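Local coordinates for protein putative Glycosidase (Bacteroides thetaiotaomicron, PDB 3R67) that is of unknown detailed function but belongs to a glycosidase-related family whose members are built as five-bladed beta-propellers, at residues P10-W14 against T255-L260; V27-T33 against A45-T51; D274-T278 against K303-I307; Q333-L337 against V348-F354. All coordinates share one frame; numbering follows the deposited sequence. Where two conformers were deposited one is given.

Contact 1: P10-W14 against T255-L260; sequences PDWAW and TDKGIL
Leu-260 splits its two methyl groups between Trp-12 and Trp-14, and this forms the centre of the apolar contact. With CG anti to the backbone N (chi1 -177°), the leucine reaches in between the two indoles. CD2 sits over one face of Trp-14, 3.6 Å from the centroid of its five-membered ring and 12° off the normal, a CH-pi contact. CD1 meets the edge of the other indole near its plane, 3.5 Å from Trp-12 CZ3. Thr-255 CG2 adds to the Trp-14 side, 3.6 Å from CZ2. The opposite face of Trp-14 is stacked on Tyr-351, while NE1 of Trp-12 is held by Asp-299. The N-terminal loop is fastened over the turn joining strand 245-255 to strand 258-266, antiparallel neighbours in one propeller sheet. Thr-255 OG1 shapes that turn: it accepts from Lys-257 N, an ST turn, and donates to Gly-258 O. Polar links across the contact are fewer. One water donates to Trp-12 O (2.6 Å) and to Thr-255 OG1 (2.7 Å). At the solvent side, Lys-257 NZ forms a salt bridge to Asp-11 OD2 through a weak hydrogen bond of 3.4 Å, the side chains crossing at about a right angle.

Contact 2: V27-T33 against A45-T51; sequences VSPDTTT and AWESSDT
Glu-47 and Thr-33 cross at about a right angle, OG1 donating to OE2 (2.7 Å) on its anti lone pair. With CG between backbone N and carbonyl carbon (chi1 56°), the glutamate lays its methylene over the centre of the Trp-46 ring, and chi2 of 178° carries the carboxylate on to Thr-33. OE1 is taken by Arg-97 in a salt bridge and by Tyr-67 OH, so both oxygens of this buried carboxylate are gripped. Asp-30 CB comes within 3.7 Å of Glu-47 OE2 while its carboxylate turns away; Asp-30 OD2 and Glu-47 OE2, 4.5 Å apart, are like charges. Asp-30 OD1 accepts from Thr-32 N, an Asx turn. Residues 45-49 lead into strand 50-59, at the edge of a four-stranded antiparallel sheet, consistent with a propeller blade; Ser-49 and Asp-50 form a classic bulge opposite Glu-70. Pro-29 CG lies 3.3 Å from Ser-49 O. Asp-30 N donates to Glu-47 O from above the carbonyl plane (3.0 Å). A water ties Asp-30 O and Thr-33 O to Glu-47 N.

Contact 3: D274-T278 against K303-I307; sequences DTLYT and KPFYI
Tyr-277 meets Pro-304 with the flat of its ring, and the ring is sandwiched: Leu-276 CB, from its own turn, covers one face and Pro-304 CG the other, both offset toward the rim. Two surface loops join here without any direct polar bond between them. Pro-304 CG lies 3.8 Å from the ring centroid and 22° off the normal, a CH-pi contact, while CD comes to 3.4 Å from Tyr-277 CZ. The ring projects from the turn with CG anti to the carbonyl carbon (chi1 -55°), so that its flat face is laid against the pyrrolidine ring. Near its hydroxyl end runs the aliphatic chain of Lys-303, at about a right angle, with CG 3.7 Å from Tyr-277 OH. Ile-307 CG2 makes a looser apolar contact, 4.1 Å from Tyr-277 CE1. The charged ends meet through solvent: one water donates to Asp-274 OD2 (2.6 Å) and accepts from Lys-303 NZ (2.7 Å). Asp-274 OD1 accepts from Leu-276 N, an Asx turn. Residues 274-278 belong to the loop between strands 258-266 and 282-289, whereas 303-307 lead from strand 297-300 to helix 311-314; Phe-241 packs on both Tyr-277 and Pro-304, and strand 282-289 touches Pro-304 and Ile-307 through Cys-283.

Contact 4: Q333-L337 against V348-F354; sequences QKWYL and VAVYDPF
Trp-335 and Tyr-351 face each other as a hydrogen-bonded antiparallel pair and send their side chains the same way, side by side. Their planes are only 26° apart, but the rings are slid so far that they barely overlap; contact is made through Trp-335 CD1 and Tyr-351 CD2, 3.7 Å apart. The same CD1 carries Pro-353 CG at the indole edge, near the ring plane. The backbone here is firmly zipped: Trp-335 N reaches Tyr-351 O at 2.8 Å, the bond is returned from Tyr-351 N to Trp-335 O, and a second reciprocal pair joins Leu-337 with Ala-349. On the other side of the sheet, Tyr-336 is buried with Val-350 CG1 over one ring face and Val-348 CG2 at its edge, and Val-350 CG2 lies 3.7 Å from Tyr-336 CE2. Toward the exposed end the contact slackens. Lys-334, fully extended, runs past Val-350 to Asp-352, yet NZ stops 4.4 Å from OD2, beyond a salt bridge. A water donates to Gln-333 O and Asp-352 OD1, and Phe-354 sets its ring edge against Gln-333 O. Asp-352 OD1 accepts from Phe-354 N in an Asx turn. The two strands, at 157°, are the arms of a beta hairpin; with strand 323-331 they make three strands of a blade-like meander, and a backbone bond from Val-350 to Gln-18 is consistent with the N-terminal stretch adding to this propeller blade.

Contact 2 is nested along the chain inside the long loop closed by contact 1, and contacts 3 and 4 follow in series. Contacts 1, 3 and 4 form a connected group in which each pair touches. The centres of contact 1 and contact 4 are about 15 Å apart, those of contact 3 and contact 4 about 21 Å. Trp-14 packs on Trp-335 and Tyr-351 and, through its carbonyl, on Phe-305; Tyr-306 OH packs on Ala-349. Contact 2 touches none of the others and lies opposite contact 1, centres about 37 Å apart. Val-27 nevertheless makes a backbone hydrogen bond to Val-346 on strand 345-351. Both Trp-14 and Val-27 thus tie early residues to the C-terminal hairpin, consistent with closure of the propeller ring.

Contact 1: P10-W14 against T255-L260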
loop_
_atom_site.group_PDB
_atom_site.type_symbol
_atom_site.label_atom_id
_atom_site.label_comp_id
_atom_site.label_asym_id
_atom_site.label_seq_id
_atom_site.Cartn_x
_atom_site.Cartn_y
_atom_site.Cartn_z
ATOM N N PRO A 10 -22.873 -1.162 5.663
ATOM C CA PRO A 10 -23.685 -1.429 4.455
ATOM C C PRO A 10 -23.207 -2.701 3.749
ATOM O O PRO A 10 -22.037 -3.043 3.849
ATOM C CB PRO A 10 -23.490 -0.177 3.596
ATOM C CG PRO A 10 -22.313 0.523 4.177
ATOM C CD PRO A 10 -22.229 0.161 5.603
ATOM N N ASP A 11 -24.111 -3.423 3.088
ATOM C CA ASP A 11 -23.829 -4.722 2.480
ATOM C C ASP A 11 -22.790 -4.629 1.335
ATOM O O ASP A 11 -22.230 -5.671 0.982
ATOM C CB ASP A 11 -25.112 -5.388 1.950
ATOM C CG ASP A 11 -25.736 -4.674 0.778
ATOM O OD1 ASP A 11 -26.191 -3.519 0.958
ATOM O OD2 ASP A 11 -25.749 -5.254 -0.330
ATOM N N TRP A 12 -22.486 -3.419 0.787
ATOM C CA TRP A 12 -21.440 -3.285 -0.251
ATOM C C TRP A 12 -20.014 -3.447 0.349
ATOM O O TRP A 12 -19.055 -3.697 -0.388
ATOM C CB TRP A 12 -21.529 -1.937 -0.998
ATOM C CG TRP A 12 -21.421 -0.697 -0.146
ATOM C CD1 TRP A 12 -22.448 0.082 0.277
ATOM C CD2 TRP A 12 -20.221 -0.063 0.329
ATOM N NE1 TRP A 12 -21.969 1.168 0.968
ATOM C CE2 TRP A 12 -20.608 1.082 1.051
ATOM C CE3 TRP A 12 -18.851 -0.355 0.223
ATOM C CZ2 TRP A 12 -19.680 1.922 1.686
ATOM C CZ3 TRP A 12 -17.941 0.466 0.871
ATOM C CH2 TRP A 12 -18.354 1.598 1.577
ATOM N N ALA A 13 -19.875 -3.241 1.669
ATOM C CA ALA A 13 -18.587 -3.278 2.366
ATOM C C ALA A 13 -18.140 -4.685 2.662
ATOM O O ALA A 13 -18.948 -5.555 2.980
ATOM C CB ALA A 13 -18.690 -2.503 3.676
ATOM N N TRP A 14 -16.838 -4.896 2.587
ATOM C CA TRP A 14 -16.146 -6.144 2.967
ATOM C C TRP A 14 -15.612 -5.948 4.374
ATOM O O TRP A 14 -14.442 -5.611 4.550
ATOM C CB TRP A 14 -15.038 -6.487 1.961
ATOM C CG TRP A 14 -15.479 -6.782 0.562
ATOM C CD1 TRP A 14 -16.746 -6.724 0.053
ATOM C CD2 TRP A 14 -14.631 -7.174 -0.518
ATOM N NE1 TRP A 14 -16.740 -7.071 -1.277
ATOM C CE2 TRP A 14 -15.454 -7.350 -1.657
ATOM C CE3 TRP A 14 -13.247 -7.386 -0.637
ATOM C CZ2 TRP A 14 -14.945 -7.770 -2.893
ATOM C CZ3 TRP A 14 -12.742 -7.768 -1.871
ATOM C CH2 TRP A 14 -13.586 -7.944 -2.985
ATOM N N THR A 255 -16.397 -4.461 -7.802
ATOM C CA THR A 255 -17.373 -5.390 -7.223
ATOM C C THR A 255 -18.690 -5.245 -7.984
ATOM O O THR A 255 -18.802 -4.368 -8.843
ATOM C CB THR A 255 -17.551 -5.148 -5.712
ATOM O OG1 THR A 255 -18.324 -3.960 -5.503
ATOM C CG2 THR A 255 -16.223 -5.129 -4.933
ATOM N N ASP A 256 -19.700 -6.073 -7.650
ATOM C CA ASP A 256 -21.023 -6.002 -8.273
ATOM C C ASP A 256 -21.730 -4.650 -7.941
ATOM O O ASP A 256 -22.631 -4.253 -8.682
ATOM C CB ASP A 256 -21.908 -7.198 -7.826
ATOM C CG ASP A 256 -22.096 -7.372 -6.319
ATOM O OD1 ASP A 256 -21.136 -7.094 -5.559
ATOM O OD2 ASP A 256 -23.163 -7.889 -5.905
ATOM N N LYS A 257 -21.294 -3.943 -6.870
ATOM C CA LYS A 257 -21.903 -2.675 -6.426
ATOM C C LYS A 257 -21.143 -1.412 -6.897
ATOM O O LYS A 257 -21.653 -0.306 -6.738
ATOM C CB LYS A 257 -21.974 -2.627 -4.890
ATOM C CG LYS A 257 -22.717 -3.776 -4.212
ATOM C CD LYS A 257 -24.181 -3.843 -4.508
ATOM C CE LYS A 257 -24.749 -4.943 -3.647
ATOM N NZ LYS A 257 -26.217 -5.013 -3.710
ATOM N N GLY A 258 -19.944 -1.585 -7.428
ATOM C CA GLY A 258 -19.079 -0.497 -7.850
ATOM C C GLY A 258 -17.633 -0.776 -7.481
ATOM O O GLY A 258 -17.299 -1.899 -7.077
ATOM N N ILE A 259 -16.759 0.241 -7.618
ATOM C CA ILE A 259 -15.334 0.107 -7.317
ATOM C C ILE A 259 -15.136 0.275 -5.829
ATOM O O ILE A 259 -15.448 1.338 -5.272
ATOM C CB ILE A 259 -14.475 1.116 -8.137
ATOM C CG1 ILE A 259 -14.611 0.849 -9.653
ATOM C CG2 ILE A 259 -12.989 1.069 -7.695
ATOM C CD1 ILE A 259 -14.025 1.936 -10.572
ATOM N N LEU A 260 -14.587 -0.760 -5.178
ATOM C CA LEU A 260 -14.328 -0.724 -3.743
ATOM C C LEU A 260 -12.889 -0.285 -3.472
ATOM O O LEU A 260 -11.933 -0.895 -3.952
ATOM C CB LEU A 260 -14.608 -2.094 -3.105
ATOM C CG LEU A 260 -14.458 -2.215 -1.590
ATOM C CD1 LEU A 260 -15.407 -1.281 -0.849
ATOM C CD2 LEU A 260 -14.658 -3.643 -1.133
HETATM O O HOH W 1 -19.315 -4.167 -2.966
HETATM O O HOH W 2 -19.696 -6.714 -2.959
#

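Contact 2: V27-T33 against A45-T51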
loop_
_atom_site.group_PDB
_atom_site.type_symbol
_atom_site.label_atom_id
_atom_site.label_comp_id
_atom_site.label_asym_id
_atom_site.label_seq_id
_atom_site.Cartn_x
_atom_site.Cartn_y
_atom_site.Cartn_z
ATOM N N VAL A 27 5.436 -11.668 9.240
ATOM C CA VAL A 27 6.797 -11.171 8.986
ATOM C C VAL A 27 7.207 -10.298 10.169
ATOM O O VAL A 27 6.457 -9.415 10.585
ATOM C CB VAL A 27 6.984 -10.409 7.627
ATOM C CG1 VAL A 27 8.464 -10.083 7.380
ATOM C CG2 VAL A 27 6.442 -11.209 6.447
ATOM N N SER A 28 8.395 -10.549 10.692
ATOM C CA SER A 28 9.020 -9.857 11.829
ATOM C C SER A 28 10.458 -9.517 11.488
ATOM O O SER A 28 10.996 -10.170 10.608
ATOM C CB SER A 28 8.962 -10.722 13.097
ATOM O OG SER A 28 7.639 -11.051 13.476
ATOM N N PRO A 29 11.119 -8.524 12.146
ATOM C CA PRO A 29 12.526 -8.258 11.829
ATOM C C PRO A 29 13.434 -9.474 12.096
ATOM O O PRO A 29 13.188 -10.265 13.010
ATOM C CB PRO A 29 12.899 -7.097 12.762
ATOM C CG PRO A 29 11.665 -6.568 13.251
ATOM C CD PRO A 29 10.643 -7.635 13.220
ATOM N N ASP A 30 14.456 -9.634 11.257
ATOM C CA ASP A 30 15.472 -10.665 11.379
ATOM C C ASP A 30 16.821 -9.962 11.419
ATOM O O ASP A 30 17.209 -9.320 10.439
ATOM C CB ASP A 30 15.370 -11.701 10.240
ATOM C CG ASP A 30 16.187 -12.970 10.447
ATOM O OD1 ASP A 30 17.244 -12.898 11.119
ATOM O OD2 ASP A 30 15.803 -14.027 9.878
ATOM N N THR A 31 17.499 -10.032 12.572
ATOM C CA THR A 31 18.775 -9.353 12.788
ATOM C C THR A 31 19.967 -10.168 12.230
ATOM O O THR A 31 21.063 -9.620 12.135
ATOM C CB THR A 31 18.989 -9.084 14.296
ATOM O OG1 THR A 31 19.010 -10.321 14.996
ATOM C CG2 THR A 31 17.919 -8.155 14.901
ATOM N N THR A 32 19.751 -11.440 11.819
ATOM C CA THR A 32 20.832 -12.318 11.335
ATOM C C THR A 32 21.017 -12.276 9.812
ATOM O O THR A 32 22.062 -12.711 9.336
ATOM C CB THR A 32 20.572 -13.774 11.739
ATOM O OG1 THR A 32 19.441 -14.272 11.012
ATOM C CG2 THR A 32 20.378 -13.948 13.251
ATOM N N THR A 33 20.015 -11.815 9.039
ATOM C CA THR A 33 20.164 -11.789 7.578
ATOM C C THR A 33 20.994 -10.573 7.160
ATOM O O THR A 33 20.937 -9.513 7.788
ATOM C CB THR A 33 18.819 -11.806 6.880
ATOM O OG1 THR A 33 18.061 -10.704 7.357
ATOM C CG2 THR A 33 18.068 -13.122 7.076
ATOM N N ALA A 45 22.450 -5.349 7.625
ATOM C CA ALA A 45 21.359 -6.109 8.249
ATOM C C ALA A 45 20.069 -5.375 7.887
ATOM O O ALA A 45 19.515 -4.603 8.677
ATOM C CB ALA A 45 21.593 -6.218 9.751
ATOM N N TRP A 46 19.656 -5.555 6.625
ATOM C CA TRP A 46 18.640 -4.832 5.883
ATOM C C TRP A 46 17.199 -4.986 6.463
ATOM O O TRP A 46 16.356 -4.152 6.123
ATOM C CB TRP A 46 18.655 -5.303 4.418
ATOM C CG TRP A 46 18.272 -6.745 4.245
ATOM C CD1 TRP A 46 19.088 -7.831 4.350
ATOM C CD2 TRP A 46 16.961 -7.253 3.952
ATOM N NE1 TRP A 46 18.378 -8.981 4.130
ATOM C CE2 TRP A 46 17.064 -8.660 3.893
ATOM C CE3 TRP A 46 15.705 -6.648 3.723
ATOM C CZ2 TRP A 46 15.973 -9.478 3.570
ATOM C CZ3 TRP A 46 14.622 -7.461 3.427
ATOM C CH2 TRP A 46 14.759 -8.861 3.367
ATOM N N GLU A 47 16.914 -5.979 7.323
ATOM C CA GLU A 47 15.565 -6.133 7.910
ATOM C C GLU A 47 15.657 -6.312 9.436
ATOM O O GLU A 47 14.800 -6.949 10.035
ATOM C CB GLU A 47 14.810 -7.333 7.273
ATOM C CG GLU A 47 15.539 -8.666 7.364
ATOM C CD GLU A 47 14.842 -9.887 6.793
ATOM O OE1 GLU A 47 13.623 -9.810 6.525
ATOM O OE2 GLU A 47 15.509 -10.938 6.649
ATOM N N SER A 48 16.692 -5.748 10.059
ATOM C CA SER A 48 16.959 -5.954 11.472
ATOM C C SER A 48 16.127 -5.083 12.418
ATOM O O SER A 48 16.013 -5.484 13.587
ATOM C CB SER A 48 18.427 -5.678 11.771
ATOM O OG SER A 48 18.771 -4.350 11.423
ATOM N N SER A 49 15.555 -3.928 11.978
ATOM C CA SER A 49 14.830 -3.101 12.940
ATOM C C SER A 49 13.312 -3.266 12.821
ATOM O O SER A 49 12.663 -3.453 13.857
ATOM C CB SER A 49 15.195 -1.626 12.786
ATOM O OG SER A 49 14.894 -1.129 11.494
ATOM N N ASP A 50 12.735 -3.177 11.602
ATOM C CA ASP A 50 11.280 -3.278 11.405
ATOM C C ASP A 50 10.932 -3.809 10.022
ATOM O O ASP A 50 11.637 -3.505 9.064
ATOM C CB ASP A 50 10.593 -1.890 11.602
ATOM C CG ASP A 50 10.710 -1.323 13.013
ATOM O OD1 ASP A 50 10.051 -1.860 13.932
ATOM O OD2 ASP A 50 11.543 -0.420 13.220
ATOM N N THR A 51 9.836 -4.597 9.930
ATOM C CA THR A 51 9.287 -5.190 8.695
ATOM C C THR A 51 7.787 -4.906 8.666
ATOM O O THR A 51 7.057 -5.407 9.524
ATOM C CB THR A 51 9.597 -6.688 8.594
ATOM O OG1 THR A 51 9.002 -7.332 9.718
ATOM C CG2 THR A 51 11.090 -6.993 8.504
HETATM O O HOH W 3 18.690 -8.149 8.597
#

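Contact 3: D274-T278 against K303-I307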
loop_
_atom_site.group_PDB
_atom_site.type_symbol
_atom_site.label_atom_id
_atom_site.label_comp_id
_atom_site.label_asym_id
_atom_site.label_seq_id
_atom_site.Cartn_x
_atom_site.Cartn_y
_atom_site.Cartn_z
ATOM N N ASP A 274 -12.196 11.512 16.095
ATOM C CA ASP A 274 -13.207 10.669 16.740
ATOM C C ASP A 274 -12.582 10.088 18.018
ATOM O O ASP A 274 -11.681 9.251 17.931
ATOM C CB ASP A 274 -13.731 9.567 15.780
ATOM C CG ASP A 274 -14.952 8.811 16.280
ATOM O OD1 ASP A 274 -15.227 8.857 17.500
ATOM O OD2 ASP A 274 -15.641 8.176 15.452
ATOM N N THR A 275 -13.057 10.544 19.186
ATOM C CA THR A 275 -12.590 10.169 20.523
ATOM C C THR A 275 -12.775 8.624 20.802
ATOM O O THR A 275 -12.137 8.115 21.724
ATOM C CB THR A 275 -13.343 11.024 21.583
ATOM O OG1 THR A 275 -12.755 10.861 22.858
ATOM C CG2 THR A 275 -14.828 10.720 21.677
ATOM N N LEU A 276 -13.594 7.900 20.003
ATOM C CA LEU A 276 -13.825 6.454 20.136
ATOM C C LEU A 276 -12.613 5.650 19.690
ATOM O O LEU A 276 -12.486 4.477 20.024
ATOM C CB LEU A 276 -15.052 6.008 19.314
ATOM C CG LEU A 276 -16.414 6.457 19.846
ATOM C CD1 LEU A 276 -17.483 6.279 18.824
ATOM C CD2 LEU A 276 -16.775 5.759 21.125
ATOM N N TYR A 277 -11.736 6.270 18.913
ATOM C CA TYR A 277 -10.533 5.639 18.382
ATOM C C TYR A 277 -9.309 6.399 18.912
ATOM O O TYR A 277 -9.411 7.577 19.238
ATOM C CB TYR A 277 -10.582 5.584 16.835
ATOM C CG TYR A 277 -11.847 4.892 16.388
ATOM C CD1 TYR A 277 -11.975 3.503 16.486
ATOM C CD2 TYR A 277 -12.968 5.630 15.992
ATOM C CE1 TYR A 277 -13.185 2.871 16.216
ATOM C CE2 TYR A 277 -14.177 5.005 15.706
ATOM C CZ TYR A 277 -14.276 3.624 15.812
ATOM O OH TYR A 277 -15.444 2.980 15.501
ATOM N N THR A 278 -8.182 5.701 19.052
ATOM C CA THR A 278 -6.949 6.264 19.575
ATOM C C THR A 278 -6.486 7.433 18.705
ATOM O O THR A 278 -6.539 7.363 17.472
ATOM C CB THR A 278 -5.872 5.164 19.652
ATOM O OG1 THR A 278 -6.328 4.159 20.560
ATOM C CG2 THR A 278 -4.521 5.682 20.139
ATOM N N LYS A 303 -17.462 4.594 10.259
ATOM C CA LYS A 303 -16.693 3.893 11.282
ATOM C C LYS A 303 -15.717 2.962 10.612
ATOM O O LYS A 303 -16.035 2.408 9.557
ATOM C CB LYS A 303 -17.595 3.119 12.269
ATOM C CG LYS A 303 -18.280 3.981 13.301
ATOM C CD LYS A 303 -19.068 3.131 14.286
ATOM C CE LYS A 303 -19.209 3.773 15.655
ATOM N NZ LYS A 303 -19.886 5.090 15.609
ATOM N N PRO A 304 -14.512 2.774 11.181
ATOM C CA PRO A 304 -13.541 1.872 10.530
ATOM C C PRO A 304 -13.977 0.401 10.587
ATOM O O PRO A 304 -14.639 0.014 11.553
ATOM C CB PRO A 304 -12.263 2.091 11.332
ATOM C CG PRO A 304 -12.710 2.624 12.652
ATOM C CD PRO A 304 -13.954 3.392 12.404
ATOM N N PHE A 305 -13.611 -0.410 9.556
ATOM C CA PHE A 305 -13.956 -1.840 9.540
ATOM C C PHE A 305 -12.852 -2.653 10.215
ATOM O O PHE A 305 -13.080 -3.787 10.615
ATOM C CB PHE A 305 -14.200 -2.352 8.105
ATOM C CG PHE A 305 -12.964 -2.564 7.257
ATOM C CD1 PHE A 305 -12.385 -1.507 6.566
ATOM C CD2 PHE A 305 -12.418 -3.832 7.104
ATOM C CE1 PHE A 305 -11.258 -1.708 5.762
ATOM C CE2 PHE A 305 -11.277 -4.032 6.314
ATOM C CZ PHE A 305 -10.708 -2.967 5.644
ATOM N N TYR A 306 -11.645 -2.086 10.296
ATOM C CA TYR A 306 -10.483 -2.751 10.865
ATOM C C TYR A 306 -9.718 -1.777 11.747
ATOM O O TYR A 306 -9.489 -0.641 11.349
ATOM C CB TYR A 306 -9.617 -3.289 9.728
ATOM C CG TYR A 306 -8.871 -4.529 10.132
ATOM C CD1 TYR A 306 -9.520 -5.764 10.205
ATOM C CD2 TYR A 306 -7.511 -4.482 10.432
ATOM C CE1 TYR A 306 -8.844 -6.913 10.612
ATOM C CE2 TYR A 306 -6.817 -5.634 10.803
ATOM C CZ TYR A 306 -7.488 -6.847 10.891
ATOM O OH TYR A 306 -6.808 -7.987 11.246
ATOM N N ILE A 307 -9.393 -2.187 12.975
ATOM C CA ILE A 307 -8.745 -1.316 13.957
ATOM C C ILE A 307 -7.617 -2.066 14.677
ATOM O O ILE A 307 -7.703 -3.301 14.786
ATOM C CB ILE A 307 -9.779 -0.743 15.014
ATOM C CG1 ILE A 307 -10.316 -1.812 15.990
ATOM C CG2 ILE A 307 -10.914 0.049 14.380
ATOM C CD1 ILE A 307 -11.040 -1.229 17.291
HETATM O O HOH W 4 -17.923 6.890 15.558
#

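Contact 4: Q333-L337 against V348-F354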
loop_
_atom_site.group_PDB
_atom_site.type_symbol
_atom_site.label_atom_id
_atom_site.label_comp_id
_atom_site.label_asym_id
_atom_site.label_seq_id
_atom_site.Cartn_x
_atom_site.Cartn_y
_atom_site.Cartn_z
ATOM N N GLN A 333 -10.565 -19.007 -2.882
ATOM C CA GLN A 333 -11.929 -18.493 -2.662
ATOM C C GLN A 333 -12.084 -17.658 -1.363
ATOM O O GLN A 333 -13.198 -17.505 -0.848
ATOM C CB GLN A 333 -12.952 -19.634 -2.635
ATOM C CG GLN A 333 -12.941 -20.553 -3.871
ATOM C CD GLN A 333 -12.531 -19.917 -5.180
ATOM O OE1 GLN A 333 -13.198 -19.042 -5.734
ATOM N NE2 GLN A 333 -11.349 -20.286 -5.644
ATOM N N LYS A 334 -11.002 -17.037 -0.906
ATOM C CA LYS A 334 -11.017 -16.127 0.240
ATOM C C LYS A 334 -10.160 -14.917 -0.076
ATOM O O LYS A 334 -9.270 -15.021 -0.910
ATOM C CB LYS A 334 -10.534 -16.820 1.536
ATOM C CG LYS A 334 -11.448 -17.920 2.039
ATOM C CD LYS A 334 -10.896 -18.508 3.309
ATOM C CE LYS A 334 -11.756 -19.622 3.845
ATOM N NZ LYS A 334 -11.168 -20.217 5.074
ATOM N N TRP A 335 -10.429 -13.778 0.586
ATOM C CA TRP A 335 -9.651 -12.553 0.449
ATOM C C TRP A 335 -8.712 -12.408 1.624
ATOM O O TRP A 335 -9.140 -12.512 2.780
ATOM C CB TRP A 335 -10.554 -11.323 0.323
ATOM C CG TRP A 335 -11.280 -11.265 -0.987
ATOM C CD1 TRP A 335 -12.533 -11.728 -1.257
ATOM C CD2 TRP A 335 -10.781 -10.705 -2.212
ATOM N NE1 TRP A 335 -12.851 -11.486 -2.575
ATOM C CE2 TRP A 335 -11.793 -10.858 -3.186
ATOM C CE3 TRP A 335 -9.567 -10.078 -2.584
ATOM C CZ2 TRP A 335 -11.635 -10.408 -4.511
ATOM C CZ3 TRP A 335 -9.412 -9.632 -3.897
ATOM C CH2 TRP A 335 -10.444 -9.779 -4.836
ATOM N N TYR A 336 -7.416 -12.201 1.320
ATOM C CA TYR A 336 -6.341 -12.048 2.305
ATOM C C TYR A 336 -5.842 -10.621 2.268
ATOM O O TYR A 336 -5.400 -10.150 1.225
ATOM C CB TYR A 336 -5.202 -13.059 2.031
ATOM C CG TYR A 336 -5.644 -14.492 2.222
ATOM C CD1 TYR A 336 -6.369 -15.157 1.237
ATOM C CD2 TYR A 336 -5.353 -15.179 3.394
ATOM C CE1 TYR A 336 -6.797 -16.465 1.415
ATOM C CE2 TYR A 336 -5.757 -16.499 3.572
ATOM C CZ TYR A 336 -6.490 -17.135 2.583
ATOM O OH TYR A 336 -6.924 -18.427 2.755
ATOM N N LEU A 337 -5.967 -9.928 3.399
ATOM C CA LEU A 337 -5.590 -8.520 3.569
ATOM C C LEU A 337 -4.300 -8.446 4.380
ATOM O O LEU A 337 -4.270 -8.904 5.528
ATOM C CB LEU A 337 -6.755 -7.759 4.254
ATOM C CG LEU A 337 -6.630 -6.230 4.396
ATOM C CD1 LEU A 337 -6.618 -5.544 3.033
ATOM C CD2 LEU A 337 -7.783 -5.672 5.191
ATOM N N VAL A 348 -1.878 -10.547 8.609
ATOM C CA VAL A 348 -2.926 -10.873 7.644
ATOM C C VAL A 348 -4.284 -10.998 8.387
ATOM O O VAL A 348 -4.342 -11.392 9.556
ATOM C CB VAL A 348 -2.580 -12.175 6.823
ATOM C CG1 VAL A 348 -2.451 -13.417 7.716
ATOM C CG2 VAL A 348 -3.583 -12.425 5.693
ATOM N N ALA A 349 -5.354 -10.600 7.688
ATOM C CA ALA A 349 -6.767 -10.755 8.027
ATOM C C ALA A 349 -7.443 -11.476 6.859
ATOM O O ALA A 349 -7.031 -11.285 5.710
ATOM C CB ALA A 349 -7.421 -9.415 8.336
ATOM N N VAL A 350 -8.420 -12.350 7.140
ATOM C CA VAL A 350 -9.076 -13.154 6.102
ATOM C C VAL A 350 -10.555 -12.836 6.059
ATOM O O VAL A 350 -11.219 -12.750 7.099
ATOM C CB VAL A 350 -8.855 -14.688 6.321
ATOM C CG1 VAL A 350 -9.432 -15.513 5.165
ATOM C CG2 VAL A 350 -7.368 -15.026 6.523
ATOM N N TYR A 351 -11.066 -12.661 4.832
ATOM C CA TYR A 351 -12.470 -12.439 4.551
ATOM C C TYR A 351 -12.962 -13.554 3.641
ATOM O O TYR A 351 -12.475 -13.701 2.513
ATOM C CB TYR A 351 -12.707 -11.047 3.946
ATOM C CG TYR A 351 -14.037 -10.843 3.264
ATOM C CD1 TYR A 351 -15.228 -10.893 3.985
ATOM C CD2 TYR A 351 -14.105 -10.515 1.915
ATOM C CE1 TYR A 351 -16.463 -10.718 3.359
ATOM C CE2 TYR A 351 -15.332 -10.307 1.281
ATOM C CZ TYR A 351 -16.510 -10.407 2.012
ATOM O OH TYR A 351 -17.733 -10.222 1.419
ATOM N N ASP A 352 -13.891 -14.370 4.161
ATOM C CA ASP A 352 -14.515 -15.448 3.391
ATOM C C ASP A 352 -15.833 -14.910 2.857
ATOM O O ASP A 352 -16.768 -14.751 3.646
ATOM C CB ASP A 352 -14.689 -16.741 4.211
ATOM C CG ASP A 352 -15.229 -17.934 3.447
ATOM O OD1 ASP A 352 -15.616 -17.768 2.264
ATOM O OD2 ASP A 352 -15.245 -19.038 4.019
ATOM N N PRO A 353 -15.927 -14.554 1.544
ATOM C CA PRO A 353 -17.190 -13.975 1.056
ATOM C C PRO A 353 -18.290 -15.033 0.897
ATOM O O PRO A 353 -19.429 -14.657 0.642
ATOM C CB PRO A 353 -16.817 -13.347 -0.296
ATOM C CG PRO A 353 -15.482 -13.923 -0.681
ATOM C CD PRO A 353 -14.901 -14.657 0.476
ATOM N N PHE A 354 -17.974 -16.329 1.100
ATOM C CA PHE A 354 -18.935 -17.417 0.937
ATOM C C PHE A 354 -19.138 -18.118 2.300
ATOM O O PHE A 354 -18.762 -19.280 2.473
ATOM C CB PHE A 354 -18.440 -18.390 -0.166
ATOM C CG PHE A 354 -17.898 -17.695 -1.400
ATOM C CD1 PHE A 354 -18.758 -17.063 -2.302
ATOM C CD2 PHE A 354 -16.521 -17.650 -1.647
ATOM C CE1 PHE A 354 -18.250 -16.406 -3.432
ATOM C CE2 PHE A 354 -16.009 -16.981 -2.769
ATOM C CZ PHE A 354 -16.872 -16.370 -3.658
HETATM O O HOH W 5 -14.372 -19.608 0.590
#